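Local coordinates for protein peroxiredoxin (Clostridioides difficile, PDB 6TSB) that hydrolyses chitin through its C-terminal GH18 chitinase domain, the part given here, as the bifunctional peroxiredoxin-chitinase CotE of the spore coat, at the interface of chains A and B. Sequence-based numbering; all coordinates share one arbitrary frame. Chains: chain A/B, Peroxiredoxin.

The interface of chains A and B. Residues chain A 40, 48-50, 53; chain B 340, 343-344.
The backbone carbonyl oxygen of A:Asn48 is the best-held polar atom of this patch, gripped across the interface by one hydrogen bond from the side-chain amide of B:Asn340. ND2 of B:Asn340 lies 2.9 Å from O of A:Asn48 and approaches almost along the C=O axis, with an angle of 160° at the oxygen. The acceptor sits close to the amide plane of B:Asn340, yet the bond bends to 145° at the hydrogen. OD1 of the same amide stands 3.2 Å from O of A:Asn48, an unfavourable pair of acceptors, a clash as modelled, that probably weakens the grip. CG of B:Asn340 is anti to its own carbonyl carbon (chi1 -68°), and the amide points its ND2 into the loop 48-50 of chain A, where CB of A:Asp50 stands obliquely over the amide face, 3.4 Å from ND2.

Beyond the amide, the start of helix 341-351 of chain B packs against the 3-10 helix 51-53 of chain A. A:Leu53, with CG anti to the carbonyl carbon and beside the backbone N, turns the tip of its side chain to this helix: CD1 meets the methyl CB of B:Ala343 at 3.8 Å, and CD1 and CD2 straddle CA of B:Arg344, so the leucine fork rests on the backbone of the first turn. From strand 37-43 of the GH18 barrel, the extended A:Glu40 reaches the same alanine methyl from a side largely opposite to A:Leu53, so that the methyl sits between them. If ionised, this carboxylate, near the N-terminal end of helix 341-351, could interact favourably with the helix dipole.

Two-fold symmetry repeats this small, mixed contact with the chains exchanged, but the structure alone does not show whether this dimer forms in the spore coat. The methyl lies obliquely over the face of the A:Glu40 carboxylate, with OE1 and OE2 each 3.9 Å from CB of B:Ala343.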
loop_
_atom_site.group_PDB
_atom_site.type_symbol
_atom_site.label_atom_id
_atom_site.label_comp_id
_atom_site.label_asym_id
_atom_site.label_seq_id
_atom_site.Cartn_x
_atom_site.Cartn_y
_atom_site.Cartn_z
ATOM N N GLU A 40 10.123 -1.934 25.225
ATOM C CA GLU A 40 9.962 -3.300 24.688
ATOM C C GLU A 40 10.196 -4.337 25.778
ATOM O O GLU A 40 11.074 -4.133 26.640
ATOM C CB GLU A 40 10.930 -3.578 23.541
ATOM C CG GLU A 40 10.898 -2.525 22.459
ATOM C CD GLU A 40 11.737 -2.840 21.227
ATOM O OE1 GLU A 40 12.913 -2.381 21.182
ATOM O OE2 GLU A 40 11.219 -3.534 20.328
ATOM N N ASN A 48 20.423 -7.223 19.943
ATOM C CA ASN A 48 19.905 -6.270 18.917
ATOM C C ASN A 48 18.905 -5.249 19.497
ATOM O O ASN A 48 18.267 -4.533 18.733
ATOM C CB ASN A 48 19.347 -7.050 17.731
ATOM C CG ASN A 48 20.442 -7.761 16.957
ATOM O OD1 ASN A 48 21.508 -7.180 16.716
ATOM N ND2 ASN A 48 20.192 -9.008 16.573
ATOM N N VAL A 49 18.819 -5.122 20.807
ATOM C CA VAL A 49 18.112 -3.982 21.439
ATOM C C VAL A 49 18.918 -2.699 21.202
ATOM O O VAL A 49 20.135 -2.723 21.441
ATOM C CB VAL A 49 17.879 -4.269 22.931
ATOM C CG1 VAL A 49 17.418 -3.035 23.676
ATOM C CG2 VAL A 49 16.882 -5.408 23.095
ATOM N N ASP A 50 18.232 -1.625 20.782
ATOM C CA ASP A 50 18.797 -0.263 20.600
ATOM C C ASP A 50 18.292 0.607 21.748
ATOM O O ASP A 50 17.147 1.116 21.666
ATOM C CB ASP A 50 18.467 0.288 19.199
ATOM C CG ASP A 50 19.029 1.679 18.886
ATOM O OD1 ASP A 50 19.660 2.314 19.789
ATOM O OD2 ASP A 50 18.859 2.124 17.726
ATOM N N LEU A 53 16.356 4.087 21.178
ATOM C CA LEU A 53 14.920 4.107 20.802
ATOM C C LEU A 53 13.983 4.059 22.027
ATOM O O LEU A 53 12.809 4.510 21.870
ATOM C CB LEU A 53 14.631 2.910 19.899
ATOM C CG LEU A 53 15.297 2.900 18.526
ATOM C CD1 LEU A 53 14.896 1.638 17.786
ATOM C CD2 LEU A 53 14.902 4.136 17.722
ATOM N N ASN B 340 15.176 -3.793 14.129
ATOM C CA ASN B 340 14.625 -2.595 14.831
ATOM C C ASN B 340 13.831 -1.712 13.862
ATOM O O ASN B 340 13.819 -0.492 14.042
ATOM C CB ASN B 340 15.719 -1.797 15.546
ATOM C CG ASN B 340 16.296 -2.575 16.710
ATOM O OD1 ASN B 340 15.667 -3.502 17.209
ATOM N ND2 ASN B 340 17.488 -2.207 17.135
ATOM N N ALA B 343 10.501 -1.138 15.836
ATOM C CA ALA B 343 10.937 -0.387 17.025
ATOM C C ALA B 343 11.106 1.091 16.657
ATOM O O ALA B 343 10.643 1.958 17.428
ATOM C CB ALA B 343 12.209 -0.987 17.571
ATOM N N ARG B 344 11.779 1.368 15.541
ATOM C CA ARG B 344 12.080 2.753 15.085
ATOM C C ARG B 344 10.753 3.497 14.866
ATOM O O ARG B 344 10.597 4.623 15.382
ATOM C CB ARG B 344 12.909 2.715 13.797
ATOM C CG ARG B 344 13.691 3.991 13.526
ATOM C CD ARG B 344 14.430 3.972 12.196
ATOM N NE ARG B 344 14.490 5.311 11.629
ATOM C CZ ARG B 344 13.589 5.830 10.789
ATOM N NH1 ARG B 344 12.541 5.133 10.375
ATOM N NH2 ARG B 344 13.748 7.065 10.351
#